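Local structure of alpha-11 giardin (Giardia intestinalis, 2II2) at residues E66-L71 against V296-A301; Y238-A243 against M304-A309; R180-I183 against E189-E192; E148-R153 against Y227-P232; Q114-K119 against L125-D130. The protein belongs to the annexins, binds calcium and probably acidic phospholipid, and is thought to help the parasite attach to the intestinal mucosa and remodel its cytoskeleton. All coordinates share one frame; numbering follows the deposited sequence. Where two conformers were deposited one is given.

Contact 1: E66-L71 against V296-A301; sequences EDVMAL and VNFRDA
V68 of helix 64-73 lies against F298 and A301 near the start of helix 298-306, and the meeting is wholly apolar, with no hydrogen bond between the two segments. The backbones come nearest at V68 and A301, whose CA atoms are 7.5 Å apart. V68 points toward the other helix with CG1 placed between its backbone N and carbonyl carbon (chi1 74°). That branch does double duty: V68 CG1 rests on A301 CB at 3.9 Å and on F298 CD1 at 4.0 Å. The stem of the valine, V68 CB, meets F298 CE1 at 3.9 Å, near the ring plane, which makes this an approach to the ring edge and not to its face. Valine and phenylalanine side chains cross at about a right angle. M69 adds a looser touch, its terminal CE lying 4.5 Å from A301 CB. The residues that meet are all buried: V68 and F298 both also pack on A257 of helix 249-263, and F288 sits edge-to-face with F298. E66, a calcium ligand in another structure of this protein, lies two residues before V68. Apolar helix-helix packing here joins an early helix to the last one within the all-helical annexin fold.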
# COMPACT_ATOMS: atom_id res chain seq x y z
N GLU A 66 12.47 10.75 -2.54
CA GLU A 66 12.91 9.94 -3.67
C GLU A 66 11.97 8.73 -3.87
O GLU A 66 11.61 8.41 -4.99
CB GLU A 66 14.33 9.39 -3.44
CG GLU A 66 14.96 8.77 -4.70
CD GLU A 66 16.02 7.73 -4.41
OE1 GLU A 66 15.65 6.61 -3.96
OE2 GLU A 66 17.21 8.04 -4.62
N ASP A 67 11.59 8.07 -2.77
CA ASP A 67 10.76 6.88 -2.84
C ASP A 67 9.43 7.17 -3.53
O ASP A 67 9.01 6.42 -4.38
CB ASP A 67 10.40 6.34 -1.45
CG ASP A 67 11.54 5.64 -0.75
OD1 ASP A 67 12.56 5.32 -1.39
OD2 ASP A 67 11.38 5.41 0.47
N VAL A 68 8.75 8.24 -3.11
CA VAL A 68 7.43 8.51 -3.68
C VAL A 68 7.54 8.84 -5.16
O VAL A 68 6.70 8.44 -5.98
CB VAL A 68 6.65 9.59 -2.87
CG1 VAL A 68 7.18 10.99 -3.11
CG2 VAL A 68 5.17 9.51 -3.24
N MET A 69 8.60 9.54 -5.54
CA MET A 69 8.81 9.88 -6.94
C MET A 69 9.19 8.65 -7.78
O MET A 69 8.66 8.45 -8.91
CB MET A 69 9.89 10.96 -7.06
CG MET A 69 9.42 12.35 -6.80
SD MET A 69 8.29 12.83 -8.13
CE MET A 69 7.70 14.43 -7.55
N ALA A 70 10.11 7.83 -7.26
CA ALA A 70 10.53 6.65 -8.00
C ALA A 70 9.42 5.62 -8.15
O ALA A 70 9.32 4.99 -9.20
CB ALA A 70 11.76 6.01 -7.37
N LEU A 71 8.61 5.46 -7.10
CA LEU A 71 7.47 4.57 -7.21
C LEU A 71 6.38 5.16 -8.09
O LEU A 71 5.84 4.47 -8.98
CB LEU A 71 6.91 4.25 -5.82
CG LEU A 71 7.76 3.37 -4.90
CD1 LEU A 71 7.10 3.27 -3.53
CD2 LEU A 71 8.03 1.96 -5.48
N VAL A 296 11.68 17.19 3.47
CA VAL A 296 11.08 18.52 3.44
C VAL A 296 10.06 18.72 2.31
O VAL A 296 9.05 19.42 2.50
CB VAL A 296 12.14 19.63 3.44
CG1 VAL A 296 12.95 19.61 2.17
CG2 VAL A 296 11.48 21.00 3.63
N ASN A 297 10.31 18.11 1.15
CA ASN A 297 9.40 18.25 0.01
C ASN A 297 8.40 17.11 -0.16
O ASN A 297 7.63 17.10 -1.12
CB ASN A 297 10.18 18.48 -1.28
CG ASN A 297 10.92 19.80 -1.23
OD1 ASN A 297 10.30 20.86 -1.08
ND2 ASN A 297 12.23 19.76 -1.36
N PHE A 298 8.42 16.15 0.77
CA PHE A 298 7.51 15.02 0.69
C PHE A 298 6.05 15.46 0.74
O PHE A 298 5.23 14.96 -0.04
CB PHE A 298 7.76 13.99 1.81
CG PHE A 298 6.73 12.89 1.79
CD1 PHE A 298 6.73 11.94 0.75
CD2 PHE A 298 5.69 12.88 2.69
CE1 PHE A 298 5.75 10.99 0.67
CE2 PHE A 298 4.68 11.91 2.61
CZ PHE A 298 4.72 10.99 1.59
N ARG A 299 5.71 16.36 1.66
CA ARG A 299 4.31 16.80 1.78
C ARG A 299 3.74 17.28 0.45
O ARG A 299 2.63 16.91 0.06
CB ARG A 299 4.22 17.90 2.85
CG ARG A 299 2.87 18.58 3.03
CD ARG A 299 3.01 19.73 4.04
NE ARG A 299 3.74 20.86 3.48
CZ ARG A 299 5.00 21.17 3.77
NH1 ARG A 299 5.70 20.46 4.66
NH2 ARG A 299 5.57 22.23 3.20
N ASP A 300 4.50 18.13 -0.24
CA ASP A 300 4.04 18.65 -1.51
C ASP A 300 3.94 17.59 -2.60
O ASP A 300 2.99 17.59 -3.39
CB ASP A 300 4.95 19.80 -1.95
CG ASP A 300 4.73 21.05 -1.11
OD1 ASP A 300 3.61 21.29 -0.62
OD2 ASP A 300 5.70 21.81 -0.93
N ALA A 301 4.89 16.66 -2.61
CA ALA A 301 4.79 15.54 -3.53
C ALA A 301 3.54 14.71 -3.26
O ALA A 301 2.86 14.29 -4.19
CB ALA A 301 6.03 14.66 -3.43

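Contact 2: Y238-A243 against M304-A309; sequences YAFHSA and MFWKLA. With SO4 (sulfate ion), chain C.
Within the helical core of the C-terminal annexin domain, F240 of helix 232-244 and W306 of helix 298-306 form an offset edge-to-face aromatic pair. The indole presents its edge to the phenyl face: the F240 ring and the five-membered ring of W306 have centroids 5.5 Å apart and planes turned by 74°. The nearest atoms are F240 CE1 and W306 NE1, at 4.0 Å. With the backbones of the two residues well separated, 11.6 Å from F240 CA to W306 CA, both side chains have to reach inward. They slide past each other in opposite directions, F240 with CG anti to the backbone N (chi1 -163°) and W306 with CG beside it. The indole N-H is not spent on the phenyl ring, since NE1 is hydrogen-bonded to T260 OG1 of helix 249-263, which helps set how the indole is turned. M280 of helix 280-287 touches both rings. Just beyond W306, K307 takes a positive phi and closes the helix in a Schellman motif. F305 has M304 CE over the centre of one face, 3.6 Å above the plane. Next to F240 in sequence, H241, modelled in two conformers, stacks on W277; in one of them a weak and doubtful hydrogen bond of 3.2 Å runs from H241 NE2 to O3 of a sulfate ion, probably from the crystallisation liquor.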
# COMPACT_ATOMS: atom_id res chain seq x y z
N TYR A 238 -7.16 3.43 5.33
CA TYR A 238 -6.71 2.92 6.64
C TYR A 238 -5.19 2.85 6.70
O TYR A 238 -4.59 3.27 7.69
CB TYR A 238 -7.34 1.54 6.91
CG TYR A 238 -6.75 0.94 8.16
CD1 TYR A 238 -7.25 1.25 9.41
CD2 TYR A 238 -5.65 0.09 8.09
CE1 TYR A 238 -6.66 0.74 10.54
CE2 TYR A 238 -5.03 -0.41 9.20
CZ TYR A 238 -5.53 -0.11 10.43
OH TYR A 238 -4.89 -0.62 11.54
N ALA A 239 -4.56 2.33 5.66
CA ALA A 239 -3.12 2.20 5.63
C ALA A 239 -2.47 3.59 5.74
O ALA A 239 -1.47 3.78 6.45
CB ALA A 239 -2.67 1.49 4.39
N PHE A 240 -3.05 4.56 5.05
CA PHE A 240 -2.53 5.92 5.09
C PHE A 240 -2.65 6.51 6.49
O PHE A 240 -1.72 7.13 7.01
CB PHE A 240 -3.20 6.81 4.00
CG PHE A 240 -2.42 8.06 3.73
CD1 PHE A 240 -1.35 8.05 2.85
CD2 PHE A 240 -2.73 9.24 4.39
CE1 PHE A 240 -0.58 9.16 2.64
CE2 PHE A 240 -1.98 10.39 4.16
CZ PHE A 240 -0.90 10.35 3.27
N HIS A 241 -3.82 6.29 7.11
CA HIS A 241 -4.05 6.67 8.51
C HIS A 241 -2.98 6.04 9.43
O HIS A 241 -2.37 6.71 10.28
CB HIS A 241 -5.46 6.22 8.96
CG HIS A 241 -5.78 6.62 10.38
ND1 HIS A 241 -5.81 7.93 10.80
CD2 HIS A 241 -6.09 5.87 11.47
CE1 HIS A 241 -6.12 7.98 12.08
NE2 HIS A 241 -6.29 6.75 12.51
N SER A 242 -2.75 4.75 9.22
CA SER A 242 -1.78 4.04 10.02
C SER A 242 -0.38 4.65 9.91
O SER A 242 0.40 4.61 10.87
CB SER A 242 -1.77 2.57 9.63
OG SER A 242 -0.91 1.84 10.47
N ALA A 243 -0.06 5.20 8.74
CA ALA A 243 1.21 5.91 8.52
C ALA A 243 1.21 7.26 9.23
O ALA A 243 2.15 7.60 9.96
CB ALA A 243 1.45 6.11 7.06
N MET A 304 0.36 16.47 -4.34
CA MET A 304 0.30 16.40 -5.79
C MET A 304 -0.17 15.03 -6.26
O MET A 304 -1.06 14.96 -7.12
CB MET A 304 1.64 16.81 -6.41
CG MET A 304 1.72 16.76 -7.93
SD MET A 304 2.00 15.10 -8.62
CE MET A 304 3.62 14.72 -7.92
N PHE A 305 0.43 13.96 -5.75
CA PHE A 305 0.05 12.65 -6.25
C PHE A 305 -1.41 12.30 -5.92
O PHE A 305 -2.05 11.58 -6.70
CB PHE A 305 0.99 11.57 -5.73
CG PHE A 305 2.26 11.41 -6.52
CD1 PHE A 305 3.51 11.53 -5.90
CD2 PHE A 305 2.22 11.05 -7.86
CE1 PHE A 305 4.69 11.36 -6.63
CE2 PHE A 305 3.39 10.89 -8.62
CZ PHE A 305 4.64 11.04 -7.98
N TRP A 306 -1.93 12.81 -4.82
CA TRP A 306 -3.30 12.52 -4.43
C TRP A 306 -4.29 13.53 -4.98
O TRP A 306 -5.48 13.41 -4.73
CB TRP A 306 -3.43 12.48 -2.90
CG TRP A 306 -2.90 11.24 -2.31
CD1 TRP A 306 -1.76 11.08 -1.57
CD2 TRP A 306 -3.50 9.94 -2.41
NE1 TRP A 306 -1.61 9.76 -1.21
CE2 TRP A 306 -2.65 9.04 -1.74
CE3 TRP A 306 -4.66 9.45 -3.02
CZ2 TRP A 306 -2.95 7.68 -1.64
CZ3 TRP A 306 -4.95 8.10 -2.93
CH2 TRP A 306 -4.09 7.24 -2.26
N LYS A 307 -3.81 14.52 -5.75
CA LYS A 307 -4.71 15.55 -6.33
C LYS A 307 -5.43 16.32 -5.23
O LYS A 307 -6.62 16.65 -5.35
CB LYS A 307 -5.67 14.98 -7.38
CG LYS A 307 -4.93 14.44 -8.58
CD LYS A 307 -5.88 14.10 -9.71
CE LYS A 307 -5.10 13.68 -10.94
NZ LYS A 307 -6.03 13.23 -12.01
N LEU A 308 -4.69 16.63 -4.18
CA LEU A 308 -5.20 17.38 -3.04
C LEU A 308 -4.46 18.70 -2.84
O LEU A 308 -4.56 19.31 -1.77
CB LEU A 308 -5.08 16.53 -1.78
CG LEU A 308 -5.87 15.22 -1.71
CD1 LEU A 308 -5.50 14.45 -0.44
CD2 LEU A 308 -7.38 15.49 -1.78
N ALA A 309 -3.66 19.09 -3.84
CA ALA A 309 -2.84 20.30 -3.77
C ALA A 309 -3.71 21.53 -3.94
O ALA A 309 -3.48 22.54 -3.28
CB ALA A 309 -1.72 20.28 -4.82
S SO4 C . -9.23 4.94 14.90
O1 SO4 C . -8.86 4.43 16.22
O2 SO4 C . -9.33 6.39 14.97
O3 SO4 C . -8.21 4.57 13.93
O4 SO4 C . -10.52 4.38 14.50

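Contact 3: R180-I183 against E189-E192; sequences RLII and EYKE
Helices 175-184 and 187-201 are joined by a short turn, and their backbones come nearest at I182 and Y190, where the CA atoms lie 7.8 Å apart. Y190 carries the contact from its side. With CG anti to the backbone N (chi1 -161°), its ring extends toward the preceding helix and ends beside I182 and L181. I182 offers its CG1 branch, which lies 4.0 Å from Y190 OH and 4.3 Å from Y190 CE1, slanting in between face and edge. L181 comes from another angle: its CD2 methyl stands near the plane of the ring, at the edge, 4.4 Å from Y190 CE1. Both aliphatic chains thus come to the CE1 side of the ring, by van der Waals contact alone, and no hydrogen bond joins the two segments. Helix 216-230 packs against the pair, with A225 on I182 and both N229 and L230 on Y190. H226 of that helix is hydrogen-bonded through ND1 to Y190 OH. The tyrosine is therefore used in two ways: its carbons fill the apolar seam of a helix-turn-helix, while the buried hydroxyl has its polar need met by a third helix, a bond that probably helps hold the ring in place.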
# COMPACT_ATOMS: atom_id res chain seq x y z
N ARG A 180 -8.27 -16.65 6.96
CA ARG A 180 -8.97 -17.35 5.89
C ARG A 180 -10.36 -16.77 5.71
O ARG A 180 -10.78 -16.54 4.57
CB ARG A 180 -9.05 -18.83 6.20
CG ARG A 180 -9.71 -19.65 5.16
CD ARG A 180 -9.57 -21.12 5.51
NE ARG A 180 -8.18 -21.51 5.71
CZ ARG A 180 -7.33 -21.83 4.73
NH1 ARG A 180 -7.71 -21.78 3.46
NH2 ARG A 180 -6.09 -22.18 5.02
N LEU A 181 -11.07 -16.55 6.83
CA LEU A 181 -12.42 -15.99 6.73
C LEU A 181 -12.43 -14.67 5.96
O LEU A 181 -13.21 -14.50 5.00
CB LEU A 181 -13.04 -15.84 8.11
CG LEU A 181 -14.52 -15.45 8.21
CD1 LEU A 181 -15.04 -15.85 9.57
CD2 LEU A 181 -14.75 -13.95 8.01
N ILE A 182 -11.54 -13.77 6.37
CA ILE A 182 -11.53 -12.45 5.75
C ILE A 182 -11.10 -12.51 4.28
O ILE A 182 -11.76 -11.97 3.40
CB ILE A 182 -10.62 -11.50 6.54
CG1 ILE A 182 -11.17 -11.25 7.94
CG2 ILE A 182 -10.48 -10.18 5.83
CD1 ILE A 182 -10.21 -10.57 8.88
N ILE A 183 -9.98 -13.20 4.03
CA ILE A 183 -9.41 -13.25 2.68
C ILE A 183 -10.29 -13.94 1.64
O ILE A 183 -10.21 -13.60 0.45
CB ILE A 183 -7.98 -13.92 2.69
CG1 ILE A 183 -6.96 -13.06 3.42
CG2 ILE A 183 -7.55 -14.37 1.27
CD1 ILE A 183 -6.56 -11.83 2.69
N GLU A 189 -21.00 -10.76 0.77
CA GLU A 189 -21.17 -11.42 2.05
C GLU A 189 -20.43 -10.69 3.17
O GLU A 189 -20.94 -10.60 4.28
CB GLU A 189 -20.70 -12.86 2.00
CG GLU A 189 -21.69 -13.75 1.28
CD GLU A 189 -21.49 -15.25 1.50
OE1 GLU A 189 -20.40 -15.66 2.00
OE2 GLU A 189 -22.42 -16.03 1.10
N TYR A 190 -19.23 -10.17 2.88
CA TYR A 190 -18.49 -9.51 3.93
C TYR A 190 -19.17 -8.24 4.47
O TYR A 190 -19.09 -7.95 5.66
CB TYR A 190 -17.05 -9.16 3.50
CG TYR A 190 -16.18 -8.91 4.69
CD1 TYR A 190 -15.72 -9.97 5.47
CD2 TYR A 190 -15.86 -7.62 5.09
CE1 TYR A 190 -14.93 -9.76 6.60
CE2 TYR A 190 -15.05 -7.38 6.21
CZ TYR A 190 -14.59 -8.47 6.98
OH TYR A 190 -13.80 -8.28 8.10
N LYS A 191 -19.82 -7.48 3.58
CA LYS A 191 -20.56 -6.31 4.05
C LYS A 191 -21.58 -6.75 5.11
O LYS A 191 -21.77 -6.07 6.15
CB LYS A 191 -21.28 -5.66 2.87
CG LYS A 191 -21.93 -4.32 3.20
CD LYS A 191 -22.59 -3.67 2.01
CE LYS A 191 -23.09 -2.28 2.41
NZ LYS A 191 -23.69 -1.60 1.22
N GLU A 192 -22.25 -7.89 4.85
CA GLU A 192 -23.22 -8.42 5.80
C GLU A 192 -22.57 -8.96 7.09
O GLU A 192 -23.10 -8.75 8.19
CB GLU A 192 -24.05 -9.49 5.11
CG GLU A 192 -24.83 -8.93 3.94
CD GLU A 192 -25.26 -9.97 2.91
OE1 GLU A 192 -25.03 -11.19 3.12
OE2 GLU A 192 -25.84 -9.56 1.87

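Contact 4: E148-R153 against Y227-P232; sequences ENRTPR and YYNLAP
R150 and N229 both set CG beside the backbone N and anti to the carbonyl carbon, and a bend of the arginine at chi3 (89°) lays its guanidinium nearly parallel to the N229 amide, the planes differing by 18°. R150 is modelled in two conformers, and this geometry holds for one of them. Its NH2 comes within 3.1 Å of N229 OD1, but the angle is too poor for a hydrogen bond. The firmer link is through a water at the guanidinium edge and in its plane: it accepts from R150 NH1 at 3.1 Å and donates to Y228 O at 2.8 Å. R150 NH1 also stands 4.2 Å from Y228 CE2, slanting to the ring. Further polar partners lie elsewhere, S185 O for R150 NE and I182 O for N229 ND2. The loop between helices 137-147 and 156-169 thus meets the last turn of helix 216-230 by side-chain packing and one bridging water, so the polar link between these segments is indirect, from an arginine held in part by NE to S185 O.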
# COMPACT_ATOMS: atom_id res chain seq x y z
N GLU A 148 -5.54 -17.95 -2.11
CA GLU A 148 -6.97 -18.22 -1.95
C GLU A 148 -7.84 -17.25 -2.72
O GLU A 148 -7.54 -16.06 -2.81
CB GLU A 148 -7.35 -18.15 -0.47
CG GLU A 148 -6.70 -19.23 0.39
CD GLU A 148 -7.37 -20.57 0.20
OE1 GLU A 148 -8.49 -20.60 -0.33
OE2 GLU A 148 -6.77 -21.59 0.61
N ASN A 149 -8.98 -17.78 -3.17
CA ASN A 149 -9.97 -17.01 -3.89
C ASN A 149 -11.16 -16.71 -2.99
O ASN A 149 -11.31 -17.31 -1.91
CB ASN A 149 -10.44 -17.75 -5.14
CG ASN A 149 -9.31 -18.10 -6.08
OD1 ASN A 149 -8.36 -17.35 -6.23
ND2 ASN A 149 -9.42 -19.26 -6.73
N ARG A 150 -11.97 -15.75 -3.42
CA ARG A 150 -13.20 -15.37 -2.72
C ARG A 150 -14.36 -16.26 -3.26
O ARG A 150 -14.47 -16.47 -4.47
CB ARG A 150 -13.50 -13.86 -2.93
CG ARG A 150 -12.35 -12.87 -2.48
CD ARG A 150 -12.53 -11.38 -2.95
NE ARG A 150 -13.29 -10.59 -1.98
CZ ARG A 150 -13.58 -9.28 -2.03
NH1 ARG A 150 -13.17 -8.49 -3.02
NH2 ARG A 150 -14.27 -8.77 -1.03
N THR A 151 -15.16 -16.83 -2.35
CA THR A 151 -16.31 -17.65 -2.71
C THR A 151 -17.38 -17.45 -1.65
O THR A 151 -17.07 -17.30 -0.47
CB THR A 151 -15.98 -19.17 -2.82
OG1 THR A 151 -15.51 -19.66 -1.57
CG2 THR A 151 -14.96 -19.48 -3.90
N PRO A 152 -18.65 -17.42 -2.07
CA PRO A 152 -19.71 -17.30 -1.07
C PRO A 152 -19.78 -18.52 -0.16
O PRO A 152 -19.54 -19.64 -0.62
CB PRO A 152 -20.98 -17.22 -1.92
CG PRO A 152 -20.52 -16.83 -3.27
CD PRO A 152 -19.18 -17.44 -3.45
N ARG A 153 -20.14 -18.30 1.11
CA ARG A 153 -20.34 -19.40 2.06
C ARG A 153 -21.77 -19.53 2.52
O ARG A 153 -22.12 -20.57 3.05
CB ARG A 153 -19.42 -19.26 3.27
CG ARG A 153 -17.94 -19.28 2.91
CD ARG A 153 -17.05 -19.06 4.13
NE ARG A 153 -17.22 -17.74 4.72
CZ ARG A 153 -16.44 -16.68 4.51
NH1 ARG A 153 -15.39 -16.75 3.68
NH2 ARG A 153 -16.70 -15.55 5.16
N TYR A 227 -10.75 -4.05 5.64
CA TYR A 227 -11.25 -2.87 4.94
C TYR A 227 -11.31 -3.06 3.43
O TYR A 227 -12.18 -2.50 2.80
CB TYR A 227 -10.48 -1.61 5.33
CG TYR A 227 -10.95 -1.01 6.64
CD1 TYR A 227 -10.07 -0.76 7.68
CD2 TYR A 227 -12.30 -0.69 6.83
CE1 TYR A 227 -10.52 -0.18 8.89
CE2 TYR A 227 -12.74 -0.12 8.02
CZ TYR A 227 -11.86 0.13 9.04
OH TYR A 227 -12.32 0.73 10.19
N TYR A 228 -10.37 -3.83 2.87
CA TYR A 228 -10.35 -4.08 1.43
C TYR A 228 -11.68 -4.69 0.98
O TYR A 228 -12.20 -4.35 -0.07
CB TYR A 228 -9.17 -4.99 1.05
CG TYR A 228 -9.08 -5.13 -0.45
CD1 TYR A 228 -8.36 -4.19 -1.21
CD2 TYR A 228 -9.70 -6.17 -1.12
CE1 TYR A 228 -8.29 -4.28 -2.60
CE2 TYR A 228 -9.64 -6.26 -2.51
CZ TYR A 228 -8.93 -5.31 -3.25
OH TYR A 228 -8.87 -5.38 -4.62
N ASN A 229 -12.19 -5.60 1.81
CA ASN A 229 -13.46 -6.23 1.52
C ASN A 229 -14.63 -5.24 1.45
O ASN A 229 -15.59 -5.45 0.72
CB ASN A 229 -13.81 -7.29 2.54
CG ASN A 229 -12.96 -8.54 2.41
OD1 ASN A 229 -12.31 -8.76 1.39
ND2 ASN A 229 -12.96 -9.36 3.45
N LEU A 230 -14.58 -4.22 2.30
CA LEU A 230 -15.60 -3.18 2.30
C LEU A 230 -15.47 -2.22 1.11
O LEU A 230 -16.46 -1.93 0.42
CB LEU A 230 -15.59 -2.44 3.64
CG LEU A 230 -15.94 -3.30 4.87
CD1 LEU A 230 -15.76 -2.51 6.18
CD2 LEU A 230 -17.32 -3.94 4.81
N ALA A 231 -14.24 -1.78 0.82
CA ALA A 231 -13.93 -1.06 -0.41
C ALA A 231 -12.42 -1.01 -0.56
O ALA A 231 -11.72 -0.69 0.38
CB ALA A 231 -14.44 0.38 -0.35
N PRO A 232 -11.87 -1.32 -1.73
CA PRO A 232 -10.43 -1.22 -1.90
C PRO A 232 -9.82 0.09 -1.42
O PRO A 232 -8.77 0.09 -0.77
CB PRO A 232 -10.26 -1.44 -3.39
CG PRO A 232 -11.33 -2.46 -3.66
CD PRO A 232 -12.52 -1.95 -2.89
O HOH W 1 -13.51 -5.52 -2.23

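Contact 5: Q114-K119 against L125-D130; sequences QAYKEK and LQDFVD
A helix-turn-helix corner is tied here by one buried hydrogen bond, from Y116 on helix 106-120 to D127 on helix 124-131. Y116 OH donates to D127 OD2 over a short 2.6 Å. The phenol reaches across because its CG is anti to the backbone N (chi1 -176°), carrying the ring away from its own helix. D127 OD2 lies in the plane of that ring, at its edge, and is also 3.3 Å from Y116 CE2. The carboxylate is turned almost perpendicular to the ring, at 81°, and accepts through the anti lone pair of OD2, the one facing away from the other oxygen. That second oxygen, D127 OD1, is held by N122 ND2 in the turn between the helices, so each carboxylate oxygen has its own partner and the rotation of the group is pinned from both ends. Such a short bond to a buried acid would be expected to help stabilise its negative charge. At the margin of the turn K117 NZ forms a salt bridge with D123. The pair rests on two further helices: K85 of helix 76-89 touches Y116, M88 of the same helix packs on F128, and helix 137-147 supplies C142 and I146 to F128 and I146 to L125.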
# COMPACT_ATOMS: atom_id res chain seq x y z
N GLN A 114 3.41 -12.91 -12.23
CA GLN A 114 4.10 -13.07 -13.50
C GLN A 114 5.32 -12.19 -13.58
O GLN A 114 6.39 -12.64 -13.99
CB GLN A 114 3.14 -12.78 -14.65
CG GLN A 114 2.06 -13.84 -14.79
CD GLN A 114 0.96 -13.45 -15.77
OE1 GLN A 114 0.68 -12.27 -15.99
NE2 GLN A 114 0.30 -14.45 -16.33
N ALA A 115 5.17 -10.92 -13.19
CA ALA A 115 6.27 -9.98 -13.23
C ALA A 115 7.36 -10.34 -12.25
O ALA A 115 8.56 -10.15 -12.54
CB ALA A 115 5.79 -8.57 -12.94
N TYR A 116 6.96 -10.83 -11.08
CA TYR A 116 7.91 -11.21 -10.07
C TYR A 116 8.76 -12.40 -10.53
O TYR A 116 9.98 -12.41 -10.32
CB TYR A 116 7.19 -11.52 -8.76
CG TYR A 116 8.10 -11.83 -7.61
CD1 TYR A 116 8.50 -10.83 -6.71
CD2 TYR A 116 8.55 -13.13 -7.41
CE1 TYR A 116 9.35 -11.13 -5.65
CE2 TYR A 116 9.39 -13.44 -6.36
CZ TYR A 116 9.78 -12.44 -5.47
OH TYR A 116 10.59 -12.73 -4.40
N LYS A 117 8.11 -13.39 -11.14
CA LYS A 117 8.81 -14.56 -11.70
C LYS A 117 9.75 -14.14 -12.84
O LYS A 117 10.87 -14.61 -12.91
CB LYS A 117 7.78 -15.59 -12.20
CG LYS A 117 8.35 -16.83 -12.93
CD LYS A 117 9.38 -17.58 -12.12
CE LYS A 117 9.71 -18.92 -12.79
NZ LYS A 117 8.75 -20.01 -12.44
N GLU A 118 9.28 -13.24 -13.71
CA GLU A 118 10.12 -12.77 -14.82
C GLU A 118 11.34 -12.02 -14.28
O GLU A 118 12.45 -12.17 -14.80
CB GLU A 118 9.31 -11.90 -15.78
CG GLU A 118 10.10 -11.32 -16.96
CD GLU A 118 10.61 -12.37 -17.94
OE1 GLU A 118 9.95 -13.42 -18.11
OE2 GLU A 118 11.68 -12.14 -18.56
N LYS A 119 11.16 -11.23 -13.22
CA LYS A 119 12.24 -10.40 -12.70
C LYS A 119 13.27 -11.20 -11.90
O LYS A 119 14.49 -11.02 -12.04
CB LYS A 119 11.69 -9.25 -11.85
CG LYS A 119 12.77 -8.43 -11.16
CD LYS A 119 12.45 -6.94 -11.19
CE LYS A 119 13.65 -6.09 -10.73
NZ LYS A 119 14.89 -6.34 -11.53
N LEU A 125 5.05 -17.21 -4.68
CA LEU A 125 4.57 -18.12 -3.63
C LEU A 125 5.69 -18.97 -3.07
O LEU A 125 5.74 -19.20 -1.87
CB LEU A 125 3.42 -19.01 -4.14
CG LEU A 125 2.82 -19.99 -3.13
CD1 LEU A 125 2.31 -19.31 -1.87
CD2 LEU A 125 1.71 -20.80 -3.80
N GLN A 126 6.62 -19.42 -3.92
CA GLN A 126 7.73 -20.24 -3.44
C GLN A 126 8.69 -19.44 -2.53
O GLN A 126 9.16 -19.94 -1.50
CB GLN A 126 8.47 -20.88 -4.61
CG GLN A 126 9.38 -22.04 -4.22
CD GLN A 126 8.67 -23.17 -3.49
OE1 GLN A 126 7.47 -23.40 -3.66
NE2 GLN A 126 9.42 -23.88 -2.68
N ASP A 127 8.90 -18.18 -2.89
CA ASP A 127 9.68 -17.32 -2.01
C ASP A 127 8.96 -17.08 -0.69
O ASP A 127 9.62 -17.03 0.36
CB ASP A 127 10.02 -16.00 -2.71
CG ASP A 127 11.21 -16.11 -3.68
OD1 ASP A 127 11.84 -17.19 -3.76
OD2 ASP A 127 11.48 -15.13 -4.39
N PHE A 128 7.64 -16.94 -0.71
CA PHE A 128 6.88 -16.89 0.55
C PHE A 128 7.04 -18.18 1.36
O PHE A 128 7.29 -18.12 2.58
CB PHE A 128 5.39 -16.62 0.30
CG PHE A 128 5.07 -15.18 -0.04
CD1 PHE A 128 6.05 -14.22 -0.34
CD2 PHE A 128 3.73 -14.79 -0.11
CE1 PHE A 128 5.69 -12.92 -0.65
CE2 PHE A 128 3.37 -13.50 -0.42
CZ PHE A 128 4.33 -12.57 -0.70
N VAL A 129 6.94 -19.34 0.71
CA VAL A 129 7.12 -20.62 1.39
C VAL A 129 8.51 -20.69 2.03
O VAL A 129 8.63 -21.10 3.17
CB VAL A 129 6.89 -21.82 0.43
CG1 VAL A 129 7.37 -23.14 1.06
CG2 VAL A 129 5.40 -21.91 0.02
N ASP A 130 9.54 -20.29 1.29
CA ASP A 130 10.90 -20.41 1.79
C ASP A 130 11.26 -19.37 2.86
O ASP A 130 12.08 -19.65 3.74
CB ASP A 130 11.91 -20.32 0.65
CG ASP A 130 12.14 -21.65 -0.03
OD1 ASP A 130 12.30 -22.67 0.68
OD2 ASP A 130 12.17 -21.66 -1.28

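Overall arrangement
From the N terminus, contact 1 opens first, at helix 64-73, and closes only at helix 298-306, spanning most of the chain. Contacts 5, 4 and 3 all fall within that span. Contact 5 closes a short helix-turn-helix at 114-130; contact 4 then joins the loop 148-153 to the end of helix 216-230, enclosing the helix-turn-helix of contact 3. Contacts 3 and 4 have centres 6 Å apart and share hydrogen bonds, E189 to R153 and I182 to N229. Contact 2 opens after contact 4 closes, touches it through Y238 and Y227, and crosses contact 1, with which it shares helix 298-306. That terminal helix therefore ties the early part of the fold to helix 232-244.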